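Local coordinates for hypothetical protein (Bacteroides ovatus, PDB 4EPS) that is probably a component of the fimbrium tip, part of the filamentous surface appendages that mediate cell adhesion and biofilm formation, at residues S168-F173 / E184-A189; T174-V179 / T265-V270; G301-S306 / H333-S338; K461-S466 / V483-T488. All blocks are in the same frame, centred on the assembly; numbering follows the deposited sequence.

Contact 1. Residues S168-F173 / E184-A189; sequences STRYIF and ETPYVA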
loop_
_atom_site.group_PDB
_atom_site.type_symbol
_atom_site.label_atom_id
_atom_site.label_comp_id
_atom_site.label_asym_id
_atom_site.label_seq_id
_atom_site.Cartn_x
_atom_site.Cartn_y
_atom_site.Cartn_z
ATOM N N SER A 168 -2.406 1.523 -20.536
ATOM C CA SER A 168 -3.370 0.823 -19.684
ATOM C C SER A 168 -2.770 0.727 -18.290
ATOM O O SER A 168 -1.552 0.824 -18.140
ATOM C CB SER A 168 -3.748 -0.547 -20.239
ATOM O OG SER A 168 -2.640 -1.430 -20.351
ATOM N N THR A 169 -3.619 0.595 -17.268
ATOM C CA THR A 169 -3.120 0.554 -15.895
ATOM C C THR A 169 -3.771 -0.559 -15.099
ATOM O O THR A 169 -4.978 -0.546 -14.889
ATOM C CB THR A 169 -3.368 1.897 -15.188
ATOM O OG1 THR A 169 -2.783 2.935 -15.950
ATOM C CG2 THR A 169 -2.776 1.925 -13.728
ATOM N N ARG A 170 -2.972 -1.513 -14.654
ATOM C CA ARG A 170 -3.497 -2.521 -13.752
ATOM C C ARG A 170 -3.558 -1.899 -12.346
ATOM O O ARG A 170 -2.590 -1.275 -11.905
ATOM C CB ARG A 170 -2.634 -3.786 -13.759
ATOM C CG ARG A 170 -3.021 -4.737 -12.629
ATOM C CD ARG A 170 -2.073 -5.876 -12.491
ATOM N NE ARG A 170 -2.603 -6.855 -11.538
ATOM C CZ ARG A 170 -1.934 -7.931 -11.146
ATOM N NH1 ARG A 170 -0.703 -8.154 -11.589
ATOM N NH2 ARG A 170 -2.481 -8.781 -10.287
ATOM N N TYR A 171 -4.696 -2.047 -11.667
ATOM C CA TYR A 171 -4.831 -1.625 -10.276
ATOM C C TYR A 171 -4.780 -2.846 -9.391
ATOM O O TYR A 171 -5.558 -3.777 -9.581
ATOM C CB TYR A 171 -6.158 -0.872 -10.023
ATOM C CG TYR A 171 -6.147 0.556 -10.500
ATOM C CD1 TYR A 171 -6.301 0.861 -11.850
ATOM C CD2 TYR A 171 -5.962 1.608 -9.606
ATOM C CE1 TYR A 171 -6.252 2.175 -12.303
ATOM C CE2 TYR A 171 -5.923 2.931 -10.049
ATOM C CZ TYR A 171 -6.084 3.206 -11.401
ATOM O OH TYR A 171 -6.036 4.485 -11.885
ATOM N N ILE A 172 -3.850 -2.867 -8.455
ATOM C CA ILE A 172 -3.831 -3.896 -7.410
ATOM C C ILE A 172 -4.535 -3.206 -6.228
ATOM O O ILE A 172 -3.935 -2.368 -5.558
ATOM C CB ILE A 172 -2.404 -4.395 -7.090
ATOM C CG1 ILE A 172 -1.765 -5.088 -8.342
ATOM C CG2 ILE A 172 -2.397 -5.325 -5.855
ATOM C CD1 ILE A 172 -0.217 -5.059 -8.365
ATOM N N PHE A 173 -5.813 -3.504 -6.031
ATOM C CA PHE A 173 -6.574 -2.887 -4.941
ATOM C C PHE A 173 -6.233 -3.556 -3.632
ATOM O O PHE A 173 -6.172 -4.794 -3.558
ATOM C CB PHE A 173 -8.074 -2.973 -5.208
ATOM C CG PHE A 173 -8.509 -2.109 -6.368
ATOM C CD1 PHE A 173 -8.222 -0.749 -6.389
ATOM C CD2 PHE A 173 -9.222 -2.656 -7.431
ATOM C CE1 PHE A 173 -8.646 0.049 -7.450
ATOM C CE2 PHE A 173 -9.681 -1.847 -8.475
ATOM C CZ PHE A 173 -9.395 -0.507 -8.474
ATOM N N GLU A 184 -10.027 -12.722 -9.391
ATOM C CA GLU A 184 -9.935 -13.824 -10.353
ATOM C C GLU A 184 -8.915 -13.542 -11.447
ATOM O O GLU A 184 -8.225 -14.465 -11.897
ATOM C CB GLU A 184 -11.309 -14.096 -10.981
ATOM C CG GLU A 184 -12.339 -14.615 -9.995
ATOM C CD GLU A 184 -12.013 -15.927 -9.299
ATOM O OE1 GLU A 184 -11.627 -16.896 -9.992
ATOM O OE2 GLU A 184 -12.166 -15.985 -8.058
ATOM N N THR A 185 -8.798 -12.280 -11.873
ATOM C CA THR A 185 -7.886 -11.888 -12.945
ATOM C C THR A 185 -7.456 -10.437 -12.718
ATOM O O THR A 185 -8.159 -9.732 -11.987
ATOM C CB THR A 185 -8.646 -12.091 -14.310
ATOM O OG1 THR A 185 -7.730 -12.153 -15.400
ATOM C CG2 THR A 185 -9.684 -11.029 -14.587
ATOM N N PRO A 186 -6.364 -9.938 -13.349
ATOM C CA PRO A 186 -5.984 -8.538 -13.116
ATOM C C PRO A 186 -7.083 -7.544 -13.486
ATOM O O PRO A 186 -7.843 -7.738 -14.447
ATOM C CB PRO A 186 -4.750 -8.351 -14.016
ATOM C CG PRO A 186 -4.141 -9.721 -14.080
ATOM C CD PRO A 186 -5.354 -10.623 -14.191
ATOM N N TYR A 187 -7.204 -6.509 -12.660
ATOM C CA TYR A 187 -8.133 -5.402 -12.897
ATOM C C TYR A 187 -7.367 -4.390 -13.705
ATOM O O TYR A 187 -6.378 -3.876 -13.204
ATOM C CB TYR A 187 -8.601 -4.804 -11.547
ATOM C CG TYR A 187 -9.543 -3.636 -11.740
ATOM C CD1 TYR A 187 -9.053 -2.347 -11.960
ATOM C CD2 TYR A 187 -10.925 -3.822 -11.722
ATOM C CE1 TYR A 187 -9.917 -1.268 -12.136
ATOM C CE2 TYR A 187 -11.800 -2.753 -11.915
ATOM C CZ TYR A 187 -11.291 -1.480 -12.122
ATOM O OH TYR A 187 -12.154 -0.439 -12.314
ATOM N N VAL A 188 -7.813 -4.074 -14.937
ATOM C CA VAL A 188 -7.045 -3.170 -15.796
ATOM C C VAL A 188 -7.906 -2.063 -16.364
ATOM O O VAL A 188 -8.898 -2.330 -17.036
ATOM C CB VAL A 188 -6.324 -3.947 -16.961
ATOM C CG1 VAL A 188 -5.442 -3.004 -17.787
ATOM C CG2 VAL A 188 -5.494 -5.122 -16.427
ATOM N N ALA A 189 -7.494 -0.829 -16.127
ATOM C CA ALA A 189 -8.124 0.369 -16.698
ATOM C C ALA A 189 -7.565 0.529 -18.123
ATOM O O ALA A 189 -6.354 0.583 -18.283
ATOM C CB ALA A 189 -7.781 1.592 -15.852
HETATM O O HOH W 1 -5.305 -6.333 -10.539
#
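Thr-169 and Ala-189 form a hydrogen-bonded antiparallel pair where the end of strand 148-174 meets strand 187-190, within the fimbrillin-like region, a family of the transthyretin clan. The backbone bonds come first: Thr-169 N donates to Ala-189 O (2.9 Å), Ala-189 N returns the bond to Thr-169 O (2.8 Å), and Tyr-171 N reaches Tyr-187 O. Next to these, a water accepts from Tyr-187 N and Arg-170 NE and donates to Tyr-171 O (2.7 Å), linking both backbones to a side chain. On the face that carries Tyr-171 and Tyr-187 the packing is aromatic. With Tyr-187 CG anti to its backbone N (chi1 179°), Phe-173 presents an edge to that ring, CE2 over its centre and the planes at 58°. His-333 meets both rings edge-to-face, while Tyr-187 OH bonds to Gly-278 O and Tyr-274 OH. An alanine in place of Tyr-187 would probably leave the Phe-173 edge without its ring face and Gly-278 O without the phenol hydroxyl. On the face of Arg-170 and Val-188, Ile-172 CG1 lies over one face of the Arg-170 guanidinium, and Pro-186 CG sits over the centre of the opposite face, 4.1 Å from Arg-170 CZ.

Contact 2. Residues T174-V179 / T265-V270; sequences TDAEGV and THHLQV. With SO4 (sulfate ion), chain F.
A sulfate site at the interface with the second subunit adjoins this contact, in which Thr-174 and His-267 form a parallel beta bridge at the ends of strands 148-174 and 261-267. Thr-174 N donates to His-266 O (2.9 Å), and Thr-174 O accepts from Leu-268 N. A water also joins Thr-174 O to Leu-268 O. The chain then folds into a type I turn from Asp-175 to Gly-178. Asp-175 OD1 accepts from Glu-177 N, which makes an Asx turn, and also from Val-179 N, the two donors coming from opposite faces of the carboxylate plane. This turn brings Ala-176 against the imidazole of His-267, whose CG is anti to the backbone N (chi1 177°). The ring is sandwiched, with Ala-176 N above one face toward the rim and Gln-269 CG over the centre of the other; Ala-176 CB also packs on His-267 CE1 (3.5 Å). Ring ND1 is hydrogen-bonded to ND1 of His-267 of the second subunit. Ser-282 and Asn-284 of that subunit complete the grip on the anion, which probably came from the crystallisation liquor. On the near side, Ala-176 N donates to sulfate O4 (2.9 Å), and His-267 NE2 donates to O1 at 2.9 Å and weakly to O4 at 3.2 Å.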
loop_
_atom_site.group_PDB
_atom_site.type_symbol
_atom_site.label_atom_id
_atom_site.label_comp_id
_atom_site.label_asym_id
_atom_site.label_seq_id
_atom_site.Cartn_x
_atom_site.Cartn_y
_atom_site.Cartn_z
ATOM N N THR A 174 -5.955 -2.729 -2.604
ATOM C CA THR A 174 -5.557 -3.221 -1.291
ATOM C C THR A 174 -6.417 -2.635 -0.182
ATOM O O THR A 174 -7.183 -1.708 -0.411
ATOM C CB THR A 174 -4.080 -2.851 -0.998
ATOM O OG1 THR A 174 -3.994 -1.435 -0.773
ATOM C CG2 THR A 174 -3.094 -3.330 -2.082
ATOM N N ASP A 175 -6.253 -3.176 1.025
ATOM C CA ASP A 175 -6.843 -2.626 2.233
ATOM C C ASP A 175 -5.819 -1.588 2.726
ATOM O O ASP A 175 -4.795 -1.367 2.050
ATOM C CB ASP A 175 -7.134 -3.745 3.278
ATOM C CG ASP A 175 -5.929 -4.462 3.884
ATOM O OD1 ASP A 175 -4.761 -4.074 3.574
ATOM O OD2 ASP A 175 -6.139 -5.450 4.633
ATOM N N ALA A 176 -6.056 -0.992 3.895
ATOM C CA ALA A 176 -5.176 0.044 4.455
ATOM C C ALA A 176 -3.792 -0.475 4.809
ATOM O O ALA A 176 -2.850 0.319 4.877
ATOM C CB ALA A 176 -5.829 0.646 5.702
ATOM N N GLU A 177 -3.631 -1.813 4.940
ATOM C CA GLU A 177 -2.337 -2.395 5.302
ATOM C C GLU A 177 -1.588 -2.893 4.066
ATOM O O GLU A 177 -0.568 -3.570 4.173
ATOM C CB GLU A 177 -2.515 -3.533 6.357
ATOM C CG GLU A 177 -3.627 -3.285 7.378
ATOM C CD GLU A 177 -3.690 -1.908 8.016
ATOM O OE1 GLU A 177 -2.625 -1.285 8.224
ATOM O OE2 GLU A 177 -4.817 -1.440 8.281
ATOM N N GLY A 178 -2.077 -2.538 2.890
ATOM C CA GLY A 178 -1.422 -2.952 1.655
ATOM C C GLY A 178 -1.611 -4.412 1.288
ATOM O O GLY A 178 -0.913 -4.918 0.416
ATOM N N VAL A 179 -2.577 -5.102 1.909
ATOM C CA VAL A 179 -2.840 -6.507 1.541
ATOM C C VAL A 179 -3.781 -6.494 0.315
ATOM O O VAL A 179 -4.866 -5.918 0.389
ATOM C CB VAL A 179 -3.442 -7.307 2.731
ATOM C CG1 VAL A 179 -3.827 -8.729 2.306
ATOM C CG2 VAL A 179 -2.480 -7.328 3.928
ATOM N N THR A 265 -0.702 0.357 -7.261
ATOM C CA THR A 265 -1.438 -0.178 -6.114
ATOM C C THR A 265 -2.324 0.930 -5.578
ATOM O O THR A 265 -1.984 2.106 -5.674
ATOM C CB THR A 265 -0.551 -0.778 -5.010
ATOM O OG1 THR A 265 0.317 0.228 -4.489
ATOM C CG2 THR A 265 0.203 -2.024 -5.461
ATOM N N HIS A 266 -3.472 0.553 -5.022
ATOM C CA HIS A 266 -4.389 1.567 -4.533
ATOM C C HIS A 266 -5.222 1.047 -3.380
ATOM O O HIS A 266 -5.881 0.015 -3.508
ATOM C CB HIS A 266 -5.319 2.069 -5.677
ATOM C CG HIS A 266 -6.326 3.089 -5.213
ATOM N ND1 HIS A 266 -5.950 4.406 -4.939
ATOM C CD2 HIS A 266 -7.643 2.936 -4.921
ATOM C CE1 HIS A 266 -7.053 5.018 -4.500
ATOM N NE2 HIS A 266 -8.099 4.176 -4.462
ATOM N N HIS A 267 -5.246 1.798 -2.283
ATOM C CA HIS A 267 -6.131 1.492 -1.136
ATOM C C HIS A 267 -7.565 1.838 -1.533
ATOM O O HIS A 267 -7.928 3.018 -1.589
ATOM C CB HIS A 267 -5.710 2.260 0.131
ATOM C CG HIS A 267 -6.641 2.037 1.310
ATOM N ND1 HIS A 267 -6.656 2.912 2.379
ATOM C CD2 HIS A 267 -7.505 1.016 1.566
ATOM C CE1 HIS A 267 -7.555 2.429 3.239
ATOM N NE2 HIS A 267 -8.098 1.295 2.793
ATOM N N LEU A 268 -8.362 0.814 -1.856
ATOM C CA LEU A 268 -9.730 1.035 -2.352
ATOM C C LEU A 268 -10.669 1.373 -1.179
ATOM O O LEU A 268 -10.811 0.596 -0.241
ATOM C CB LEU A 268 -10.223 -0.212 -3.136
ATOM C CG LEU A 268 -11.613 -0.128 -3.812
ATOM C CD1 LEU A 268 -11.664 1.016 -4.882
ATOM C CD2 LEU A 268 -11.964 -1.477 -4.480
ATOM N N GLN A 269 -11.321 2.526 -1.245
ATOM C CA GLN A 269 -12.225 2.960 -0.164
ATOM C C GLN A 269 -13.527 3.505 -0.675
ATOM O O GLN A 269 -13.585 4.089 -1.756
ATOM C CB GLN A 269 -11.543 4.079 0.661
ATOM C CG GLN A 269 -10.270 3.601 1.394
ATOM C CD GLN A 269 -9.725 4.700 2.247
ATOM O OE1 GLN A 269 -9.069 5.651 1.772
ATOM N NE2 GLN A 269 -10.033 4.628 3.502
ATOM N N VAL A 270 -14.566 3.418 0.165
ATOM C CA VAL A 270 -15.841 4.086 -0.124
ATOM C C VAL A 270 -15.529 5.593 -0.276
ATOM O O VAL A 270 -14.768 6.150 0.517
ATOM C CB VAL A 270 -16.862 3.827 1.024
ATOM C CG1 VAL A 270 -18.103 4.727 0.879
ATOM C CG2 VAL A 270 -17.240 2.335 1.108
HETATM S S SO4 F . -9.646 -0.542 5.505
HETATM O O1 SO4 F . -9.840 0.841 5.085
HETATM O O2 SO4 F . -8.998 -0.519 6.805
HETATM O O3 SO4 F . -10.956 -1.161 5.626
HETATM O O4 SO4 F . -8.810 -1.271 4.621
HETATM O O HOH W 2 -10.041 -1.521 1.156
#

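Contact 3. Residues G301-S306 / H333-S338; sequences GNPMPS and HGLVMS
Leu-335 holds CG anti to its own carbonyl carbon, beside the backbone N (chi1 -59°), and from there its CD2 branch reaches the ring of Pro-303. Leu-335 CD2 lies 3.9 Å from Pro-303 CB and 4.0 Å from Pro-303 CG, the two side chains lying alongside but running opposite ways. The backbones meet through two glycines with unusual torsions, Gly-301 at phi 141° and Gly-334 at phi 163°. At either one a CB would collide with the carbonyl O of the preceding residue, so both positions call for glycine. The bond between the segments is Gly-301 N to His-333 O, 2.9 Å long and nearly straight at the hydrogen. Gly-334 CA adds a CA-H...O contact to Gly-301 O (3.4 Å). This junction belongs to a six-stranded antiparallel sheet in which strand 334-338 runs between 293-300 and 502-509; there His-333 and Gly-334 together face Phe-510 in a classic beta bulge. The CB of His-333 points away from the 301-306 segment, and its imidazole is hydrogen-bonded by the Phe-510 carboxylate at ND1 and by Glu-183 at NE2. After Gly-301, Asn-302 closes an Asx turn, its OD1 accepting from the backbone N of selenomethionine Met-304 (3.0 Å), the N-cap of helix 305-308.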
loop_
_atom_site.group_PDB
_atom_site.type_symbol
_atom_site.label_atom_id
_atom_site.label_comp_id
_atom_site.label_asym_id
_atom_site.label_seq_id
_atom_site.Cartn_x
_atom_site.Cartn_y
_atom_site.Cartn_z
ATOM N N GLY A 301 -15.664 -4.698 -1.572
ATOM C CA GLY A 301 -15.703 -6.123 -1.270
ATOM C C GLY A 301 -16.277 -6.904 -2.426
ATOM O O GLY A 301 -16.578 -6.334 -3.484
ATOM N N ASN A 302 -16.429 -8.217 -2.242
ATOM C CA ASN A 302 -16.984 -9.067 -3.295
ATOM C C ASN A 302 -18.514 -9.007 -3.135
ATOM O O ASN A 302 -19.001 -9.476 -2.102
ATOM C CB ASN A 302 -16.418 -10.506 -3.172
ATOM C CG ASN A 302 -16.880 -11.450 -4.252
ATOM O OD1 ASN A 302 -17.972 -11.314 -4.787
ATOM N ND2 ASN A 302 -16.074 -12.467 -4.571
ATOM N N PRO A 303 -19.283 -8.468 -4.120
ATOM C CA PRO A 303 -20.742 -8.326 -3.915
ATOM C C PRO A 303 -21.579 -9.498 -4.428
ATOM O O PRO A 303 -22.812 -9.372 -4.516
ATOM C CB PRO A 303 -21.069 -7.065 -4.704
ATOM C CG PRO A 303 -20.097 -7.129 -5.886
ATOM C CD PRO A 303 -18.862 -7.857 -5.403
HETATM N N MSE A 304 -20.926 -10.612 -4.811
HETATM C CA MSE A 304 -21.682 -11.762 -5.301
HETATM C C MSE A 304 -22.489 -12.370 -4.162
HETATM O O MSE A 304 -21.955 -12.583 -3.067
HETATM C CB MSE A 304 -20.764 -12.787 -5.962
HETATM C CG MSE A 304 -20.382 -12.367 -7.347
HETATM SE SE MSE A 304 -18.714 -13.124 -7.872
HETATM C CE MSE A 304 -18.375 -12.002 -9.376
ATOM N N PRO A 305 -23.807 -12.616 -4.381
ATOM C CA PRO A 305 -24.631 -13.143 -3.274
ATOM C C PRO A 305 -24.191 -14.545 -2.791
ATOM O O PRO A 305 -24.296 -14.836 -1.594
ATOM C CB PRO A 305 -26.055 -13.156 -3.852
ATOM C CG PRO A 305 -25.902 -13.150 -5.311
ATOM C CD PRO A 305 -24.617 -12.416 -5.609
ATOM N N SER A 306 -23.650 -15.386 -3.685
ATOM C CA SER A 306 -23.195 -16.729 -3.261
ATOM C C SER A 306 -21.917 -16.636 -2.393
ATOM O O SER A 306 -21.555 -17.605 -1.727
ATOM C CB SER A 306 -22.972 -17.644 -4.463
ATOM O OG SER A 306 -21.953 -17.167 -5.324
ATOM N N HIS A 333 -14.537 -6.518 -6.625
ATOM C CA HIS A 333 -13.874 -5.424 -5.902
ATOM C C HIS A 333 -14.844 -4.494 -5.179
ATOM O O HIS A 333 -14.508 -3.960 -4.121
ATOM C CB HIS A 333 -13.006 -4.599 -6.870
ATOM C CG HIS A 333 -12.047 -5.454 -7.637
ATOM N ND1 HIS A 333 -12.333 -5.888 -8.917
ATOM C CD2 HIS A 333 -10.862 -5.981 -7.246
ATOM C CE1 HIS A 333 -11.304 -6.641 -9.280
ATOM N NE2 HIS A 333 -10.393 -6.723 -8.305
ATOM N N GLY A 334 -16.020 -4.280 -5.751
ATOM C CA GLY A 334 -16.966 -3.409 -5.071
ATOM C C GLY A 334 -18.077 -2.898 -5.947
ATOM O O GLY A 334 -18.343 -3.445 -7.023
ATOM N N LEU A 335 -18.755 -1.861 -5.441
ATOM C CA LEU A 335 -19.882 -1.254 -6.129
ATOM C C LEU A 335 -19.608 0.234 -6.297
ATOM O O LEU A 335 -18.988 0.857 -5.424
ATOM C CB LEU A 335 -21.193 -1.452 -5.293
ATOM C CG LEU A 335 -21.618 -2.893 -4.997
ATOM C CD1 LEU A 335 -22.851 -2.915 -4.081
ATOM C CD2 LEU A 335 -21.958 -3.656 -6.288
ATOM N N VAL A 336 -20.168 0.794 -7.347
ATOM C CA VAL A 336 -20.087 2.216 -7.675
ATOM C C VAL A 336 -21.496 2.752 -7.809
ATOM O O VAL A 336 -22.319 2.142 -8.479
ATOM C CB VAL A 336 -19.276 2.437 -9.002
ATOM C CG1 VAL A 336 -19.470 3.851 -9.575
ATOM C CG2 VAL A 336 -17.786 2.138 -8.798
HETATM N N MSE A 337 -21.735 3.945 -7.267
HETATM C CA MSE A 337 -23.008 4.637 -7.478
HETATM C C MSE A 337 -22.801 5.738 -8.524
HETATM O O MSE A 337 -21.851 6.513 -8.433
HETATM C CB MSE A 337 -23.551 5.238 -6.182
HETATM C CG MSE A 337 -24.954 5.836 -6.382
HETATM SE SE MSE A 337 -25.622 6.577 -4.724
HETATM C CE MSE A 337 -24.337 7.996 -4.556
ATOM N N SER A 338 -23.741 5.855 -9.446
ATOM C CA SER A 338 -23.725 6.827 -10.527
ATOM C C SER A 338 -23.755 8.264 -10.031
ATOM O O SER A 338 -24.461 8.550 -9.074
ATOM C CB SER A 338 -24.966 6.611 -11.412
ATOM O OG SER A 338 -26.185 6.931 -10.716
#

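Contact 4. Residues K461-S466 / V483-T488; sequences KTMDIS and VTYSKT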
loop_
_atom_site.group_PDB
_atom_site.type_symbol
_atom_site.label_atom_id
_atom_site.label_comp_id
_atom_site.label_asym_id
_atom_site.label_seq_id
_atom_site.Cartn_x
_atom_site.Cartn_y
_atom_site.Cartn_z
ATOM N N LYS A 461 -25.284 17.703 -8.334
ATOM C CA LYS A 461 -26.332 17.032 -7.555
ATOM C C LYS A 461 -25.777 16.097 -6.495
ATOM O O LYS A 461 -24.851 15.333 -6.760
ATOM C CB LYS A 461 -27.239 16.222 -8.490
ATOM C CG LYS A 461 -28.003 17.056 -9.513
ATOM C CD LYS A 461 -28.458 16.217 -10.690
ATOM C CE LYS A 461 -29.694 16.783 -11.343
ATOM N NZ LYS A 461 -30.288 15.816 -12.303
ATOM N N THR A 462 -26.352 16.145 -5.307
ATOM C CA THR A 462 -25.976 15.231 -4.235
ATOM C C THR A 462 -27.150 14.284 -4.047
ATOM O O THR A 462 -28.188 14.425 -4.711
ATOM C CB THR A 462 -25.617 15.977 -2.926
ATOM O OG1 THR A 462 -26.748 16.739 -2.503
ATOM C CG2 THR A 462 -24.345 16.843 -3.039
HETATM N N MSE A 463 -26.983 13.325 -3.161
HETATM C CA MSE A 463 -28.040 12.395 -2.828
HETATM C C MSE A 463 -28.840 13.033 -1.684
HETATM O O MSE A 463 -28.326 13.146 -0.575
HETATM C CB MSE A 463 -27.389 11.061 -2.456
HETATM C CG MSE A 463 -28.329 9.941 -2.477
HETATM SE SE MSE A 463 -27.365 8.308 -2.073
HETATM C CE MSE A 463 -28.983 7.255 -2.041
ATOM N N ASP A 464 -30.051 13.554 -1.975
ATOM C CA ASP A 464 -30.876 14.197 -0.942
ATOM C C ASP A 464 -31.332 13.123 0.063
ATOM O O ASP A 464 -32.005 12.151 -0.310
ATOM C CB ASP A 464 -32.048 14.945 -1.588
ATOM C CG ASP A 464 -33.029 15.664 -0.663
ATOM O OD1 ASP A 464 -32.818 15.640 0.574
ATOM O OD2 ASP A 464 -34.018 16.230 -1.178
ATOM N N ILE A 465 -30.920 13.290 1.333
ATOM C CA ILE A 465 -31.243 12.349 2.419
ATOM C C ILE A 465 -32.773 12.263 2.663
ATOM O O ILE A 465 -33.213 11.264 3.208
ATOM C CB ILE A 465 -30.488 12.739 3.724
ATOM C CG1 ILE A 465 -30.410 11.561 4.713
ATOM C CG2 ILE A 465 -31.049 14.056 4.371
ATOM C CD1 ILE A 465 -29.554 11.793 6.016
ATOM N N SER A 466 -33.557 13.294 2.261
ATOM C CA SER A 466 -35.013 13.327 2.473
ATOM C C SER A 466 -35.782 12.776 1.258
ATOM O O SER A 466 -37.012 12.697 1.296
ATOM C CB SER A 466 -35.471 14.758 2.770
ATOM O OG SER A 466 -35.219 15.616 1.670
ATOM N N VAL A 483 -36.692 3.139 -0.988
ATOM C CA VAL A 483 -35.820 3.347 0.149
ATOM C C VAL A 483 -35.820 4.815 0.563
ATOM O O VAL A 483 -35.739 5.717 -0.273
ATOM C CB VAL A 483 -34.377 2.818 -0.153
ATOM C CG1 VAL A 483 -33.396 3.156 0.974
ATOM C CG2 VAL A 483 -34.410 1.299 -0.375
ATOM N N THR A 484 -35.889 5.017 1.873
ATOM C CA THR A 484 -35.803 6.328 2.508
ATOM C C THR A 484 -34.704 6.265 3.532
ATOM O O THR A 484 -34.266 5.174 3.910
ATOM C CB THR A 484 -37.152 6.724 3.134
ATOM O OG1 THR A 484 -37.578 5.685 4.029
ATOM C CG2 THR A 484 -38.211 7.033 2.066
ATOM N N TYR A 485 -34.258 7.425 3.993
ATOM C CA TYR A 485 -33.152 7.491 4.928
ATOM C C TYR A 485 -33.406 8.440 6.072
ATOM O O TYR A 485 -34.028 9.473 5.887
ATOM C CB TYR A 485 -31.904 8.027 4.186
ATOM C CG TYR A 485 -31.420 7.129 3.073
ATOM C CD1 TYR A 485 -30.641 6.003 3.346
ATOM C CD2 TYR A 485 -31.760 7.389 1.741
ATOM C CE1 TYR A 485 -30.225 5.141 2.319
ATOM C CE2 TYR A 485 -31.324 6.555 0.706
ATOM C CZ TYR A 485 -30.571 5.426 1.004
ATOM O OH TYR A 485 -30.168 4.607 -0.023
ATOM N N SER A 486 -32.817 8.117 7.204
ATOM C CA SER A 486 -32.640 9.027 8.323
ATOM C C SER A 486 -31.127 9.317 8.358
ATOM O O SER A 486 -30.387 8.794 7.510
ATOM C CB SER A 486 -33.132 8.402 9.619
ATOM O OG SER A 486 -32.250 7.348 9.970
ATOM N N LYS A 487 -30.644 10.054 9.380
ATOM C CA LYS A 487 -29.211 10.304 9.513
ATOM C C LYS A 487 -28.485 9.070 10.041
ATOM O O LYS A 487 -27.253 9.053 10.051
ATOM C CB LYS A 487 -28.960 11.525 10.417
ATOM C CG LYS A 487 -29.330 12.835 9.733
ATOM C CD LYS A 487 -29.078 14.035 10.628
ATOM C CE LYS A 487 -29.489 15.319 9.949
ATOM N NZ LYS A 487 -29.427 16.484 10.873
ATOM N N THR A 488 -29.214 8.012 10.440
ATOM C CA THR A 488 -28.576 6.820 10.999
ATOM C C THR A 488 -28.904 5.510 10.265
ATOM O O THR A 488 -28.267 4.500 10.564
ATOM C CB THR A 488 -28.943 6.664 12.512
ATOM O OG1 THR A 488 -30.355 6.481 12.640
ATOM C CG2 THR A 488 -28.504 7.869 13.353
HETATM O O HOH W 3 -35.400 9.752 2.736
#
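Apolar and water-mediated, this surface contact sets Ile-465 and Met-463, in the loop after helix 446-458, against Tyr-485 and the turn beyond it. Tyr-485 ends strand 479-485, the middle strand of a three-stranded antiparallel sheet. Ile-465 buries more area here than any other residue. Its CG1, anti to the backbone N (chi1 -161°), lies 3.9 Å from Tyr-485 CB, and CD1 extends past Ser-486 O (3.5 Å) to pack on Lys-487 CG (3.9 Å). An alanine here would probably open a gap beside Tyr-485 CB and leave Lys-487 CG without its apolar neighbour. The extended selenomethionine side chain of Met-463 crosses Tyr-485 at about a right angle, its CE touching OH (3.5 Å) and ring atom CE2. That hydroxyl is tied to Leu-437 O, which would limit movement of the ring end. Between the backbones, the carbonyl oxygens of Ile-465 and Tyr-485 approach as two acceptors; a water instead makes the polar link, lying 2.7 Å from Ile-465 O and accepting from Tyr-485 N. Both segments turn locally: Ile-465 sits within an Asx turn, Asp-464 OD1 accepting from Ser-466 N, and Ser-486 OG accepts from Thr-488 N at 3.1 Å in an ST turn.

In the fold
The four contacts illustrate how chemistry follows position: contact 1 is partly buried, contacts 2 and 3 are buried, and contact 4 lies at the surface. Contacts 1 and 2 share strand 148-174, which pairs with 187-190 in the first and with 261-267 in the second, and join directly through Ile-172 O and His-266 N, 3.0 Å apart. Backbone bonding supports both, but contact 1 adds an aromatic cluster, whereas contact 2 is polar and faces the second subunit. Contact 3 relies on glycine geometry in another sheet; His-333 packs on the rings of contact 1 and, through its carbonyl oxygen, on Leu-268 of contact 2. Contact 4 is apolar and bridged by water, yet its Met-463 selenium touches that of Met-337 in contact 3.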